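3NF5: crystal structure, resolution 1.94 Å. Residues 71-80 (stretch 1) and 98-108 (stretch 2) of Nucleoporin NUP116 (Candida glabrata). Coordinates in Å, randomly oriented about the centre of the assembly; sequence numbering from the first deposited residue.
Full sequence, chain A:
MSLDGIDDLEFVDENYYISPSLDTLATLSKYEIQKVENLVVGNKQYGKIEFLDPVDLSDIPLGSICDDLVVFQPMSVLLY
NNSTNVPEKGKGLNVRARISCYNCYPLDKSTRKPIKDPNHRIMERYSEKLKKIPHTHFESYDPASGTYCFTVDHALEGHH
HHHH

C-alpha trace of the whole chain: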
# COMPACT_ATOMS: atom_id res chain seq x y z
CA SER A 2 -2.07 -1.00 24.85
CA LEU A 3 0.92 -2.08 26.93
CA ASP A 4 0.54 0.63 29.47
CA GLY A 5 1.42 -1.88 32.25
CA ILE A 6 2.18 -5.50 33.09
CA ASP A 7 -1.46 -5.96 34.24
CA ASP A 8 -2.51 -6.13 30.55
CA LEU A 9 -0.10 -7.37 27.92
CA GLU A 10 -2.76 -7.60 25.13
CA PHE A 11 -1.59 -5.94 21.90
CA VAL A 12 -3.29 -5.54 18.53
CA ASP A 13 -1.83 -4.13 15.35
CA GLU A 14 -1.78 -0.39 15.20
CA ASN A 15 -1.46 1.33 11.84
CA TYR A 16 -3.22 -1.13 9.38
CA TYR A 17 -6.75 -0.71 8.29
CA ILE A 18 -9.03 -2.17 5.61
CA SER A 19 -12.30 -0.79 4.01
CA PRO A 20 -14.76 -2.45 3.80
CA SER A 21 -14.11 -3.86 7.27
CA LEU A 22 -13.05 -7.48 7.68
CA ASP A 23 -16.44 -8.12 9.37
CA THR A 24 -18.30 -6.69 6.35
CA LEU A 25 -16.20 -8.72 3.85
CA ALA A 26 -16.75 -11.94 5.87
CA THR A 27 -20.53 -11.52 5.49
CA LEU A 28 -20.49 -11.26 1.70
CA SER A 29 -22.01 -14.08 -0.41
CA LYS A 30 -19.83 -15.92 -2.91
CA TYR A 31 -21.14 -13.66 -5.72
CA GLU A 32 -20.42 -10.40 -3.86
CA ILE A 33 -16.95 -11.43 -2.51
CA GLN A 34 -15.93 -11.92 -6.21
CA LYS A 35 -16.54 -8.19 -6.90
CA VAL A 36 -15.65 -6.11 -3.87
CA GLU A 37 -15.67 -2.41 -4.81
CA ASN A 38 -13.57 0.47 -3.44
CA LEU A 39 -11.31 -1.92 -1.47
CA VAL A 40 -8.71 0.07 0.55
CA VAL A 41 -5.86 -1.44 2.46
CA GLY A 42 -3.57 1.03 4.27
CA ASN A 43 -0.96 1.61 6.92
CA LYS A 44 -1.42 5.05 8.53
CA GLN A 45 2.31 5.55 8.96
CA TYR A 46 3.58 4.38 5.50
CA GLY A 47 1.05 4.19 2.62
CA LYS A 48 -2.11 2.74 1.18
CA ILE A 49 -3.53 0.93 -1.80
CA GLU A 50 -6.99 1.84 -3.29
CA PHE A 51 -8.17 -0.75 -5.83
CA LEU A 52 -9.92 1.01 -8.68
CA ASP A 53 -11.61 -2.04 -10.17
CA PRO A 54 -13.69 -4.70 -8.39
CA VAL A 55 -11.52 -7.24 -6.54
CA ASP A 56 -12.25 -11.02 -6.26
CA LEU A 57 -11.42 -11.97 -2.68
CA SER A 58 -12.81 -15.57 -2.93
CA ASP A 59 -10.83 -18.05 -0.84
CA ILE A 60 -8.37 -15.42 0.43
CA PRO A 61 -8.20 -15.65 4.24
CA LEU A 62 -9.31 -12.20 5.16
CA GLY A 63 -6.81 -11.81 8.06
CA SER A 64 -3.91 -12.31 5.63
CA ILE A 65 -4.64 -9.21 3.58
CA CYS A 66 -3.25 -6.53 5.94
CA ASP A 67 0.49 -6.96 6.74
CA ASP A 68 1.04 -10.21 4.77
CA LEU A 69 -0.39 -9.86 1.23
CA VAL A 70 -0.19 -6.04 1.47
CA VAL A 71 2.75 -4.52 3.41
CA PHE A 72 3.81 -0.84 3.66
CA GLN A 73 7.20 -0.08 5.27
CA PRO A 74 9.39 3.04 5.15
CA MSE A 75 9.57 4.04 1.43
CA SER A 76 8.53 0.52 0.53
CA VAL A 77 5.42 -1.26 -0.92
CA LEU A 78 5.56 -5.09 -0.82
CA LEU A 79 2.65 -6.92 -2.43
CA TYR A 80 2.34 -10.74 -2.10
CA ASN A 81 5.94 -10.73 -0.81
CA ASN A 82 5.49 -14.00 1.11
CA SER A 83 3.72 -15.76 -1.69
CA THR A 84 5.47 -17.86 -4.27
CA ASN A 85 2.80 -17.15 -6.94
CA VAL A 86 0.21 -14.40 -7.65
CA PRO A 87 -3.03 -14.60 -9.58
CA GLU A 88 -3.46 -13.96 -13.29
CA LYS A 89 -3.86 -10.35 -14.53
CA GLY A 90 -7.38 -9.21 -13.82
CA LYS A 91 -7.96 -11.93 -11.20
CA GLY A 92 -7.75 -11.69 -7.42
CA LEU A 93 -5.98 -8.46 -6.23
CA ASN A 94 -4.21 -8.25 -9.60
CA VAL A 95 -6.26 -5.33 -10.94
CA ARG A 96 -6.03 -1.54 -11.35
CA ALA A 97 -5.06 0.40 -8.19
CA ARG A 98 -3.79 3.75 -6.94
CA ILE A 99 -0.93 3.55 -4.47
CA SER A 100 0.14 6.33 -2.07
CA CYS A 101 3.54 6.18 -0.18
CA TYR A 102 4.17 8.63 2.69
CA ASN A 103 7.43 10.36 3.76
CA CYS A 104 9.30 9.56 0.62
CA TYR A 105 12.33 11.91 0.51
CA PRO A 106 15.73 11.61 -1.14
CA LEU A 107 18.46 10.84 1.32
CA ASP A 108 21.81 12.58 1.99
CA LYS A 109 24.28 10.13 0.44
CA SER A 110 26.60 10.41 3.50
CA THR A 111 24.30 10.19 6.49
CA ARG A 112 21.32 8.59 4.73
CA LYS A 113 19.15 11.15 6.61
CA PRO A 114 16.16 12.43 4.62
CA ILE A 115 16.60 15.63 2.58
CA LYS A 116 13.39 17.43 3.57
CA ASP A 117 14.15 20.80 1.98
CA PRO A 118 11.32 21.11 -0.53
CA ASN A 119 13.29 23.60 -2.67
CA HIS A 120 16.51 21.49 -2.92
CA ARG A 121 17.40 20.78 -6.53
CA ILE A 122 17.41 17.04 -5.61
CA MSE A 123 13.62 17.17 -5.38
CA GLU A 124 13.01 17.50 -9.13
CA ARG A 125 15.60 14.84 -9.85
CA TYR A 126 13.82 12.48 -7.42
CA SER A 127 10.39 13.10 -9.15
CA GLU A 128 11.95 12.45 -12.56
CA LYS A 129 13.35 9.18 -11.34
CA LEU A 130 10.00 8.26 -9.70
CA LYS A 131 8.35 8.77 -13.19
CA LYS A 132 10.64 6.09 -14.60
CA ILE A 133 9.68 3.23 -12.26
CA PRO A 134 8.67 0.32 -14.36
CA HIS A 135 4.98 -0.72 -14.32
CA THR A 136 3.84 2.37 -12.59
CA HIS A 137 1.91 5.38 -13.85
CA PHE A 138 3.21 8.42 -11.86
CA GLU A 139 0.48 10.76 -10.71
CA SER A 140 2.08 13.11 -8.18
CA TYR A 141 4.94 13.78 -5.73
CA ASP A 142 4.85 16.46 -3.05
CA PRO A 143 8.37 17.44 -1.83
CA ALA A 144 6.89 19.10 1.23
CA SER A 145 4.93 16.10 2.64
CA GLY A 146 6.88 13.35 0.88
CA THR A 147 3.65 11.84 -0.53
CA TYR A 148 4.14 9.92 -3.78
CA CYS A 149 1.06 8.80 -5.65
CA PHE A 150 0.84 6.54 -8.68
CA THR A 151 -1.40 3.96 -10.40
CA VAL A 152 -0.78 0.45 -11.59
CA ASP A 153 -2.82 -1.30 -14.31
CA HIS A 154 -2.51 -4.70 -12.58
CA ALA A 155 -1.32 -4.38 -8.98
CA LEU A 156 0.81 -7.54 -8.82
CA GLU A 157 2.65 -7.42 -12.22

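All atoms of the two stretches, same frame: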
# COMPACT_ATOMS: atom_id res chain seq x y z
N VAL A 71 1.78 -5.02 2.39
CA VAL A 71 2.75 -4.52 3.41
C VAL A 71 3.28 -3.14 2.97
O VAL A 71 3.66 -2.94 1.84
CB VAL A 71 3.93 -5.54 3.63
CG1 VAL A 71 5.08 -4.95 4.52
CG2 VAL A 71 3.44 -6.87 4.24
N PHE A 72 3.20 -2.17 3.85
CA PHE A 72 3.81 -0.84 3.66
C PHE A 72 4.84 -0.67 4.77
O PHE A 72 4.54 -0.92 5.92
CB PHE A 72 2.74 0.22 3.80
CG PHE A 72 1.74 0.21 2.70
CD1 PHE A 72 2.05 0.79 1.49
CD2 PHE A 72 0.52 -0.47 2.86
CE1 PHE A 72 1.13 0.76 0.47
CE2 PHE A 72 -0.39 -0.49 1.83
CZ PHE A 72 -0.09 0.09 0.67
N GLN A 73 6.08 -0.36 4.39
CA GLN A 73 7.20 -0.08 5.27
C GLN A 73 7.72 1.30 4.90
O GLN A 73 7.25 1.89 3.93
CB GLN A 73 8.31 -1.08 4.95
CG GLN A 73 8.01 -2.52 5.24
CD GLN A 73 9.28 -3.34 5.10
OE1 GLN A 73 9.82 -3.52 3.99
NE2 GLN A 73 9.83 -3.76 6.23
N PRO A 74 8.75 1.80 5.61
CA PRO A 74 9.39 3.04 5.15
C PRO A 74 9.84 3.03 3.70
O PRO A 74 10.71 2.23 3.33
CB PRO A 74 10.62 3.18 6.11
CG PRO A 74 10.22 2.41 7.36
CD PRO A 74 9.39 1.26 6.85
N MSE A 75 9.25 3.93 2.87
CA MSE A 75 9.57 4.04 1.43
C MSE A 75 9.56 2.71 0.69
O MSE A 75 10.41 2.42 -0.17
CB MSE A 75 10.89 4.77 1.23
CG MSE A 75 10.93 6.00 1.99
SE MSE A 75 12.42 7.18 1.44
CE MSE A 75 12.44 8.08 3.05
N SER A 76 8.57 1.88 1.03
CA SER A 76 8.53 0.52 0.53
C SER A 76 7.07 -0.02 0.49
O SER A 76 6.38 0.02 1.53
CB SER A 76 9.46 -0.37 1.39
OG SER A 76 9.51 -1.71 0.87
N VAL A 77 6.65 -0.47 -0.71
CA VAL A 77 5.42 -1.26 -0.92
C VAL A 77 5.74 -2.69 -1.37
O VAL A 77 6.36 -2.88 -2.42
CB VAL A 77 4.54 -0.62 -2.01
CG1 VAL A 77 3.07 -1.19 -1.94
CG2 VAL A 77 4.57 0.82 -1.87
N LEU A 78 5.32 -3.67 -0.58
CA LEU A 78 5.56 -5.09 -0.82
C LEU A 78 4.21 -5.78 -0.97
O LEU A 78 3.44 -5.87 -0.01
CB LEU A 78 6.28 -5.68 0.37
CG LEU A 78 7.61 -5.00 0.79
CD1 LEU A 78 8.20 -5.66 2.07
CD2 LEU A 78 8.68 -4.87 -0.37
N LEU A 79 3.92 -6.25 -2.17
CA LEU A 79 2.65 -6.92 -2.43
C LEU A 79 2.91 -8.42 -2.68
O LEU A 79 3.77 -8.77 -3.49
CB LEU A 79 2.01 -6.27 -3.64
CG LEU A 79 1.78 -4.77 -3.56
CD1 LEU A 79 1.28 -4.22 -4.92
CD2 LEU A 79 0.84 -4.36 -2.35
N TYR A 80 2.16 -9.30 -2.00
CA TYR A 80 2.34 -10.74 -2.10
C TYR A 80 3.80 -11.16 -1.90
O TYR A 80 4.27 -12.09 -2.53
CB TYR A 80 1.85 -11.25 -3.45
CG TYR A 80 0.37 -11.53 -3.45
CD1 TYR A 80 -0.55 -10.51 -3.31
CD2 TYR A 80 -0.09 -12.80 -3.62
CE1 TYR A 80 -1.86 -10.76 -3.29
CE2 TYR A 80 -1.43 -13.05 -3.64
CZ TYR A 80 -2.30 -12.02 -3.49
OH TYR A 80 -3.61 -12.33 -3.50
N ARG A 98 -4.52 2.52 -7.15
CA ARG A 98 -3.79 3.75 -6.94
C ARG A 98 -3.11 3.48 -5.62
O ARG A 98 -3.78 3.08 -4.58
CB ARG A 98 -4.71 4.96 -6.82
CG ARG A 98 -4.03 6.23 -6.38
CD ARG A 98 -4.93 7.49 -6.45
NE ARG A 98 -5.29 7.88 -7.83
CZ ARG A 98 -6.50 7.80 -8.36
NH1 ARG A 98 -7.56 7.33 -7.68
NH2 ARG A 98 -6.65 8.18 -9.62
N ILE A 99 -1.80 3.73 -5.66
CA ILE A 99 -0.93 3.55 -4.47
C ILE A 99 -0.36 4.89 -3.97
O ILE A 99 0.09 5.72 -4.77
CB ILE A 99 0.15 2.54 -4.81
CG1 ILE A 99 -0.53 1.19 -5.22
CG2 ILE A 99 1.13 2.36 -3.55
CD1 ILE A 99 0.33 0.08 -5.68
N SER A 100 -0.45 5.13 -2.67
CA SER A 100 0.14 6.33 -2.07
C SER A 100 1.21 5.86 -1.04
O SER A 100 0.95 4.98 -0.26
CB SER A 100 -0.92 7.18 -1.35
OG SER A 100 -2.02 7.56 -2.22
N CYS A 101 2.40 6.44 -1.12
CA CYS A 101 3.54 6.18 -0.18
C CYS A 101 3.92 7.50 0.54
O CYS A 101 4.01 8.57 -0.09
CB CYS A 101 4.72 5.67 -0.96
SG CYS A 101 4.48 4.12 -1.78
N TYR A 102 4.04 7.43 1.87
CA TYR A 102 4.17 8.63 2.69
C TYR A 102 5.63 8.80 3.09
O TYR A 102 6.34 7.83 3.17
CB TYR A 102 3.30 8.48 3.96
CG TYR A 102 1.85 8.14 3.71
CD1 TYR A 102 1.14 8.70 2.65
CD2 TYR A 102 1.16 7.34 4.60
CE1 TYR A 102 -0.21 8.43 2.48
CE2 TYR A 102 -0.20 7.05 4.46
CZ TYR A 102 -0.87 7.57 3.39
OH TYR A 102 -2.20 7.27 3.28
N ASN A 103 6.05 10.04 3.32
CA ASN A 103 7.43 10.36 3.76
C ASN A 103 8.51 9.76 2.90
O ASN A 103 9.54 9.25 3.41
CB ASN A 103 7.58 10.01 5.25
CG ASN A 103 6.55 10.74 6.07
OD1 ASN A 103 6.38 11.93 5.87
ND2 ASN A 103 5.77 10.04 6.86
N CYS A 104 8.30 9.88 1.58
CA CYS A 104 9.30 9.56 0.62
C CYS A 104 10.11 10.81 0.36
O CYS A 104 9.59 11.80 -0.11
CB CYS A 104 8.66 9.06 -0.67
SG CYS A 104 7.86 7.46 -0.43
N TYR A 105 11.41 10.75 0.68
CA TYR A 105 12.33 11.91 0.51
C TYR A 105 13.66 11.35 0.08
O TYR A 105 14.01 10.28 0.57
CB TYR A 105 12.54 12.61 1.84
CG TYR A 105 11.36 13.32 2.43
CD1 TYR A 105 10.92 14.51 1.90
CD2 TYR A 105 10.71 12.82 3.56
CE1 TYR A 105 9.84 15.19 2.48
CE2 TYR A 105 9.64 13.47 4.13
CZ TYR A 105 9.20 14.65 3.59
OH TYR A 105 8.13 15.30 4.19
N PRO A 106 14.38 12.04 -0.83
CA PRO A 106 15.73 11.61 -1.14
C PRO A 106 16.52 11.67 0.13
O PRO A 106 16.15 12.41 1.06
CB PRO A 106 16.22 12.69 -2.12
CG PRO A 106 15.02 13.47 -2.49
CD PRO A 106 14.13 13.39 -1.35
N LEU A 107 17.60 10.91 0.16
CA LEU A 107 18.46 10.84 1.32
C LEU A 107 19.83 11.47 0.99
O LEU A 107 20.36 11.29 -0.13
CB LEU A 107 18.64 9.38 1.78
CG LEU A 107 17.35 8.54 1.84
CD1 LEU A 107 17.68 7.09 2.11
CD2 LEU A 107 16.33 9.09 2.89
N ASP A 108 20.37 12.18 1.97
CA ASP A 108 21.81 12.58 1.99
C ASP A 108 22.67 11.34 1.83
O ASP A 108 22.58 10.42 2.63
CB ASP A 108 22.17 13.27 3.31
O HOH W 1 6.69 5.15 3.20

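At the centre of the contact, I99 receives three apolar side chains from stretch 1. Its CG2 lies 4.1 Å from V77 CG2 and 4.3 Å from F72 CE1, at the edge of the phenyl ring, while its CD1 reaches to 4.5 Å from L79 CD1. V77 CG2 also packs tightly against C101 SG, at 3.3 Å. This pattern follows from strand alternation: V77 and L79, like I99 and C101, direct their CA-to-CB bonds toward the other stretch, whereas S76 and S100 point away.

Strands 71-73 and 76-79 form a hairpin, held by paired backbone hydrogen bonds between V71 and L78 (both 3.0 Å, N to O) and between Q73 and S76. Strand 98-101 runs at 140° to strand 76-79, with the axes 8.4 Å apart at closest approach. No direct hydrogen bond joins the stretches, so side-chain packing dominates.

Farther out, the selenomethionine M75 at the hairpin turn has the largest covered area. Its extended side chain brings SE to 4.0 Å from C104 CA and 3.6 Å from Y105 O; CE lies 4.0 Å from L107 CD2 and 3.1 Å from N103 O. At the polar edge, water 1 bridges the backbones, accepting from M75 N (2.9 Å) and donating to Y102 O (2.7 Å).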